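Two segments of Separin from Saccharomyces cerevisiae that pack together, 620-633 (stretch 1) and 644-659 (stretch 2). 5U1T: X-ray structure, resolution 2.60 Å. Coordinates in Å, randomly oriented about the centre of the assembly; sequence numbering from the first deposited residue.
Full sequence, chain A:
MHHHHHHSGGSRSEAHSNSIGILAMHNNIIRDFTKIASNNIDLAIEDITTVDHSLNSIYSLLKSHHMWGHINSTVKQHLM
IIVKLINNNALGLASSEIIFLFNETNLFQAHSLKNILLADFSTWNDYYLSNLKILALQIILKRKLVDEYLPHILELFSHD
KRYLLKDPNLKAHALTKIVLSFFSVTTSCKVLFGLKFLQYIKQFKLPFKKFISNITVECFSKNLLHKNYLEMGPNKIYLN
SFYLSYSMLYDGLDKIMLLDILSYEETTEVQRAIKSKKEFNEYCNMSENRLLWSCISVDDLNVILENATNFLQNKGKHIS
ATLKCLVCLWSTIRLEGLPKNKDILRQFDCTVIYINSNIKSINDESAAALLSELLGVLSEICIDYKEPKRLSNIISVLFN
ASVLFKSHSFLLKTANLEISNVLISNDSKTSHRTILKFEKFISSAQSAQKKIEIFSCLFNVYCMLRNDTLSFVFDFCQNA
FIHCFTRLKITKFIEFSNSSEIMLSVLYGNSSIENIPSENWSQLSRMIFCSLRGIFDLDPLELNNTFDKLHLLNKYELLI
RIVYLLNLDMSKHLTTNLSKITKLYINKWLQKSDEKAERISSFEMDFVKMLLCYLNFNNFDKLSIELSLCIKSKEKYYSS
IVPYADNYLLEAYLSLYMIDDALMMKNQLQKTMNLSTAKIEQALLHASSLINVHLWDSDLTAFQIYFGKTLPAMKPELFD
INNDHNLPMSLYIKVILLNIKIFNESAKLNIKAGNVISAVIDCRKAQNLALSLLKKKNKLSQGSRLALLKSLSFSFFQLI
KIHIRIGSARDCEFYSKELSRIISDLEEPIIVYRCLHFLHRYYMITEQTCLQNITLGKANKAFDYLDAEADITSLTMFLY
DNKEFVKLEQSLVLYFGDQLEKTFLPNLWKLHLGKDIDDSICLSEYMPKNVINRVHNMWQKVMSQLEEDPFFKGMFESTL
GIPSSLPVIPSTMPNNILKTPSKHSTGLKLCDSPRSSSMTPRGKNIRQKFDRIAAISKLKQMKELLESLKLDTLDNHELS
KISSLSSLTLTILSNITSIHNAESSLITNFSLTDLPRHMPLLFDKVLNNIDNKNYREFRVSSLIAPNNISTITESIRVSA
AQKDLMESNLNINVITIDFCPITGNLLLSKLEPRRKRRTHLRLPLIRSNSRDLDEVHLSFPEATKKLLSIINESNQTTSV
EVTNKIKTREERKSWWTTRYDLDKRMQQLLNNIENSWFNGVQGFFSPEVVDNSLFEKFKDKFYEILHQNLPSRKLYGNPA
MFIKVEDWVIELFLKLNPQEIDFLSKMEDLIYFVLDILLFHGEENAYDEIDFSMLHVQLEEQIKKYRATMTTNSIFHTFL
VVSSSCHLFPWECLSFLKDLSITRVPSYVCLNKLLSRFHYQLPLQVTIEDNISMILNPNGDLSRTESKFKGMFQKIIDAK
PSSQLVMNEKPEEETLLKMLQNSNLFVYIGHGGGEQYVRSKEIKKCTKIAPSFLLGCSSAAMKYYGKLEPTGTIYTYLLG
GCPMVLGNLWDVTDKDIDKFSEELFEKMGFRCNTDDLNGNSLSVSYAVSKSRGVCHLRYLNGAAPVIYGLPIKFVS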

# COMPACT_ATOMS: atom_id res chain seq x y z
N PHE A 620 -9.71 8.09 7.87
CA PHE A 620 -10.29 9.12 8.72
C PHE A 620 -10.51 10.33 7.84
O PHE A 620 -10.10 11.44 8.19
CB PHE A 620 -9.37 9.48 9.89
CG PHE A 620 -9.42 8.52 11.05
CD1 PHE A 620 -9.70 7.18 10.87
CD2 PHE A 620 -9.16 8.97 12.33
CE1 PHE A 620 -9.72 6.30 11.95
CE2 PHE A 620 -9.19 8.09 13.41
CZ PHE A 620 -9.46 6.76 13.22
N ASP A 621 -11.15 10.12 6.70
CA ASP A 621 -11.13 11.07 5.59
C ASP A 621 -11.62 12.49 5.95
O ASP A 621 -11.19 13.47 5.33
CB ASP A 621 -11.95 10.50 4.42
CG ASP A 621 -11.56 9.06 4.07
OD1 ASP A 621 -10.36 8.72 4.11
OD2 ASP A 621 -12.46 8.24 3.76
N LYS A 622 -12.51 12.60 6.93
CA LYS A 622 -13.02 13.90 7.36
C LYS A 622 -11.91 14.72 8.02
O LYS A 622 -11.63 15.86 7.64
CB LYS A 622 -14.19 13.69 8.33
CG LYS A 622 -15.00 14.93 8.66
CD LYS A 622 -16.11 14.57 9.64
CE LYS A 622 -17.46 15.17 9.25
NZ LYS A 622 -17.57 16.67 9.48
N LEU A 623 -11.27 14.10 9.02
CA LEU A 623 -10.12 14.67 9.70
C LEU A 623 -9.01 14.96 8.70
O LEU A 623 -8.41 16.03 8.73
CB LEU A 623 -9.61 13.72 10.81
CG LEU A 623 -10.54 13.67 12.03
CD1 LEU A 623 -10.08 12.63 13.04
CD2 LEU A 623 -10.64 15.03 12.66
N SER A 624 -8.77 14.02 7.80
CA SER A 624 -7.79 14.26 6.75
C SER A 624 -8.07 15.57 5.99
O SER A 624 -7.15 16.37 5.78
CB SER A 624 -7.74 13.07 5.78
OG SER A 624 -7.02 11.99 6.35
N ILE A 625 -9.32 15.80 5.59
CA ILE A 625 -9.65 17.01 4.83
C ILE A 625 -9.42 18.25 5.69
O ILE A 625 -8.85 19.24 5.24
CB ILE A 625 -11.12 16.97 4.29
CG1 ILE A 625 -11.24 15.90 3.21
CG2 ILE A 625 -11.53 18.28 3.69
CD1 ILE A 625 -12.66 15.57 2.80
N GLU A 626 -9.85 18.19 6.94
CA GLU A 626 -9.78 19.36 7.79
C GLU A 626 -8.33 19.72 8.13
O GLU A 626 -7.93 20.90 8.07
CB GLU A 626 -10.59 19.14 9.05
CG GLU A 626 -10.45 20.28 10.01
CD GLU A 626 -10.93 19.91 11.38
OE1 GLU A 626 -11.57 18.83 11.48
OE2 GLU A 626 -10.68 20.70 12.33
N LEU A 627 -7.54 18.69 8.46
CA LEU A 627 -6.12 18.82 8.67
C LEU A 627 -5.45 19.41 7.44
O LEU A 627 -4.79 20.45 7.54
CB LEU A 627 -5.49 17.47 9.02
CG LEU A 627 -3.97 17.43 9.21
CD1 LEU A 627 -3.47 18.59 10.06
CD2 LEU A 627 -3.57 16.14 9.83
N SER A 628 -5.60 18.75 6.29
CA SER A 628 -4.96 19.19 5.05
C SER A 628 -5.28 20.63 4.70
O SER A 628 -4.40 21.40 4.32
CB SER A 628 -5.36 18.30 3.88
OG SER A 628 -4.51 17.17 3.81
N LEU A 629 -6.56 20.98 4.82
CA LEU A 629 -6.98 22.34 4.50
C LEU A 629 -6.30 23.29 5.46
O LEU A 629 -5.77 24.33 5.06
CB LEU A 629 -8.50 22.49 4.59
CG LEU A 629 -9.40 21.80 3.54
CD1 LEU A 629 -10.83 22.21 3.75
CD2 LEU A 629 -8.94 22.10 2.11
N CYS A 630 -6.28 22.93 6.74
CA CYS A 630 -5.69 23.79 7.74
C CYS A 630 -4.18 24.02 7.49
O CYS A 630 -3.70 25.15 7.60
CB CYS A 630 -5.93 23.19 9.12
SG CYS A 630 -5.26 24.23 10.40
N ILE A 631 -3.46 22.96 7.14
CA ILE A 631 -2.05 23.06 6.73
C ILE A 631 -1.87 24.03 5.57
O ILE A 631 -1.07 24.96 5.63
CB ILE A 631 -1.49 21.69 6.32
CG1 ILE A 631 -1.39 20.76 7.53
CG2 ILE A 631 -0.15 21.85 5.61
CD1 ILE A 631 -1.15 19.34 7.17
N LYS A 632 -2.63 23.80 4.50
CA LYS A 632 -2.55 24.63 3.30
C LYS A 632 -3.00 26.03 3.61
O LYS A 632 -2.85 26.93 2.79
CB LYS A 632 -3.40 24.05 2.17
CG LYS A 632 -3.05 22.62 1.77
CD LYS A 632 -4.23 21.98 1.03
CE LYS A 632 -4.80 22.93 -0.02
NZ LYS A 632 -3.79 23.32 -1.06
N SER A 633 -3.57 26.21 4.79
CA SER A 633 -3.94 27.52 5.26
C SER A 633 -2.74 28.21 5.93
O SER A 633 -2.36 29.32 5.56
CB SER A 633 -5.13 27.41 6.22
OG SER A 633 -5.33 28.61 6.93
N TYR A 644 2.34 17.54 0.67
CA TYR A 644 1.74 16.38 1.31
C TYR A 644 0.28 16.65 1.62
O TYR A 644 -0.55 15.75 1.51
CB TYR A 644 2.47 16.00 2.59
CG TYR A 644 3.80 15.36 2.35
CD1 TYR A 644 4.93 16.14 2.13
CD2 TYR A 644 3.94 13.98 2.38
CE1 TYR A 644 6.16 15.56 1.92
CE2 TYR A 644 5.16 13.40 2.18
CZ TYR A 644 6.27 14.20 1.95
OH TYR A 644 7.51 13.63 1.75
N ALA A 645 -0.03 17.88 2.01
CA ALA A 645 -1.41 18.20 2.29
C ALA A 645 -2.19 18.06 0.98
O ALA A 645 -3.29 17.54 0.99
CB ALA A 645 -1.53 19.58 2.87
N ASP A 646 -1.62 18.50 -0.13
CA ASP A 646 -2.32 18.47 -1.42
C ASP A 646 -2.59 17.04 -1.89
O ASP A 646 -3.72 16.71 -2.22
CB ASP A 646 -1.54 19.25 -2.48
CG ASP A 646 -1.85 20.75 -2.46
OD1 ASP A 646 -2.85 21.12 -1.80
OD2 ASP A 646 -1.13 21.57 -3.09
N ASN A 647 -1.56 16.19 -1.90
CA ASN A 647 -1.73 14.78 -2.22
C ASN A 647 -2.76 14.09 -1.32
O ASN A 647 -3.59 13.31 -1.79
CB ASN A 647 -0.40 14.03 -2.13
CG ASN A 647 -0.56 12.47 -2.09
OD1 ASN A 647 -1.06 11.90 -1.12
ND2 ASN A 647 -0.08 11.80 -3.14
N TYR A 648 -2.70 14.36 -0.02
CA TYR A 648 -3.53 13.60 0.91
C TYR A 648 -4.97 14.14 0.94
O TYR A 648 -5.90 13.42 1.29
CB TYR A 648 -2.92 13.60 2.32
CG TYR A 648 -1.91 12.49 2.52
CD1 TYR A 648 -2.30 11.16 2.52
CD2 TYR A 648 -0.55 12.77 2.72
CE1 TYR A 648 -1.40 10.14 2.70
CE2 TYR A 648 0.37 11.75 2.90
CZ TYR A 648 -0.06 10.44 2.89
OH TYR A 648 0.83 9.40 3.08
N LEU A 649 -5.14 15.40 0.56
CA LEU A 649 -6.47 15.97 0.43
C LEU A 649 -7.20 15.30 -0.76
O LEU A 649 -8.40 15.01 -0.70
CB LEU A 649 -6.38 17.48 0.24
CG LEU A 649 -7.66 18.31 0.09
CD1 LEU A 649 -8.63 18.07 1.25
CD2 LEU A 649 -7.28 19.77 -0.00
N LEU A 650 -6.44 15.06 -1.82
CA LEU A 650 -6.93 14.42 -3.03
C LEU A 650 -7.43 13.01 -2.73
O LEU A 650 -8.55 12.65 -3.10
CB LEU A 650 -5.83 14.40 -4.10
CG LEU A 650 -6.21 13.85 -5.48
CD1 LEU A 650 -7.61 14.32 -5.85
CD2 LEU A 650 -5.19 14.23 -6.56
N GLU A 651 -6.60 12.22 -2.05
CA GLU A 651 -6.96 10.86 -1.70
C GLU A 651 -8.16 10.83 -0.75
O GLU A 651 -8.95 9.89 -0.80
CB GLU A 651 -5.76 10.14 -1.08
CG GLU A 651 -4.52 10.11 -1.98
CD GLU A 651 -4.56 9.00 -3.04
OE1 GLU A 651 -3.94 7.94 -2.78
OE2 GLU A 651 -5.20 9.18 -4.12
N ALA A 652 -8.32 11.85 0.08
CA ALA A 652 -9.44 11.90 1.01
C ALA A 652 -10.75 12.23 0.29
O ALA A 652 -11.78 11.62 0.58
CB ALA A 652 -9.17 12.91 2.12
N TYR A 653 -10.72 13.19 -0.63
CA TYR A 653 -11.87 13.46 -1.48
C TYR A 653 -12.33 12.19 -2.21
O TYR A 653 -13.51 11.83 -2.19
CB TYR A 653 -11.55 14.55 -2.49
CG TYR A 653 -11.58 15.94 -1.90
CD1 TYR A 653 -12.40 16.22 -0.82
CD2 TYR A 653 -10.79 16.96 -2.43
CE1 TYR A 653 -12.43 17.49 -0.27
CE2 TYR A 653 -10.82 18.24 -1.88
CZ TYR A 653 -11.64 18.50 -0.80
OH TYR A 653 -11.67 19.76 -0.25
N LEU A 654 -11.37 11.50 -2.82
CA LEU A 654 -11.64 10.25 -3.52
C LEU A 654 -12.21 9.19 -2.58
O LEU A 654 -13.21 8.55 -2.91
CB LEU A 654 -10.37 9.73 -4.19
CG LEU A 654 -9.79 10.59 -5.31
CD1 LEU A 654 -8.41 10.09 -5.66
CD2 LEU A 654 -10.65 10.59 -6.54
N SER A 655 -11.62 9.00 -1.41
CA SER A 655 -12.17 7.99 -0.50
C SER A 655 -13.62 8.32 -0.11
O SER A 655 -14.41 7.42 0.17
CB SER A 655 -11.29 7.86 0.73
OG SER A 655 -11.68 6.77 1.55
N LEU A 656 -13.97 9.60 -0.11
CA LEU A 656 -15.34 9.96 0.24
C LEU A 656 -16.22 10.15 -1.01
O LEU A 656 -17.34 10.69 -0.94
CB LEU A 656 -15.35 11.22 1.11
CG LEU A 656 -14.93 10.87 2.53
CD1 LEU A 656 -14.97 12.08 3.45
CD2 LEU A 656 -15.75 9.73 3.10
N TYR A 657 -15.71 9.66 -2.15
CA TYR A 657 -16.35 9.79 -3.47
C TYR A 657 -16.82 11.22 -3.74
O TYR A 657 -17.86 11.46 -4.35
CB TYR A 657 -17.51 8.77 -3.62
CG TYR A 657 -17.01 7.35 -3.83
CD1 TYR A 657 -16.72 6.52 -2.75
CD2 TYR A 657 -16.80 6.86 -5.11
CE1 TYR A 657 -16.26 5.25 -2.94
CE2 TYR A 657 -16.34 5.58 -5.31
CZ TYR A 657 -16.07 4.77 -4.23
OH TYR A 657 -15.59 3.49 -4.43
N MET A 658 -16.01 12.18 -3.31
CA MET A 658 -16.25 13.56 -3.66
C MET A 658 -15.53 13.84 -4.97
O MET A 658 -14.52 14.52 -5.01
CB MET A 658 -15.79 14.50 -2.56
CG MET A 658 -16.31 14.15 -1.18
SD MET A 658 -15.87 15.46 -0.02
CE MET A 658 -16.23 14.69 1.54
N ILE A 659 -16.07 13.30 -6.06
CA ILE A 659 -15.35 13.33 -7.32
C ILE A 659 -15.21 14.77 -7.81
O ILE A 659 -14.19 15.13 -8.39
CB ILE A 659 -16.04 12.44 -8.39
CG1 ILE A 659 -15.60 10.99 -8.25
CG2 ILE A 659 -15.62 12.84 -9.76
CD1 ILE A 659 -16.00 10.33 -6.98

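The helix that starts at D621 and the helix that ends at S655 run nearly antiparallel, their directions 152° apart, and approach to 8.7 Å between axes. Small side chains stand at several of the points where the backbones meet: S628 CA and A645 CA lie 4.6 Å apart, and A652 CA lies 5.0 Å from D621 CA. Together the stretches bury 651 Å².

I625 contributes the largest share, 83 Å². Its CA-CB bond points sideways, but with chi1 m and chi2 t the end of the side chain swings nearer the second stretch. I625 CG1 rests 3.8 Å from A652 CB and I625 CG2 lies 3.8 Å from L649 CD1, while I625 CD1 reaches Y653 CE1 at 3.6 Å and M658 CE at 3.9 Å. The branched side chain thus touches the helix and the turn that follows it.

D621, covered by 77 Å², adds a polar anchor to this apolar patch. D621 CB packs 3.5 Å from L656 CD1, and the carboxylate accepts a hydrogen bond from S655, with S655 OG 2.8 Å from D621 OD2; both CA-CB bonds point toward the other stretch, and the short hydroxyl side chain of S655 reaches the carboxylate.

From the second helix, L649 (70 Å²) inserts as a knob among I625, S628, L629 and K632. In its t, p rotamer, L649 CD2 lies 3.6 Å from L629 CD2. Beside it, S628 OG donates to A645 O at 3.1 Å, satisfying its buried hydroxyl with a carbonyl that also accepts the helical hydrogen bond from L649 N.

At the far end, the small A645 lets I631 and K632 come close: A645 CB lies 3.8 Å from I631 CG2 and 3.6 Å from K632 CG. The aliphatic part of K632 covers this methyl, and its ammonium group forms a salt bridge, K632 NZ to D646 OD1, at a short 2.5 Å.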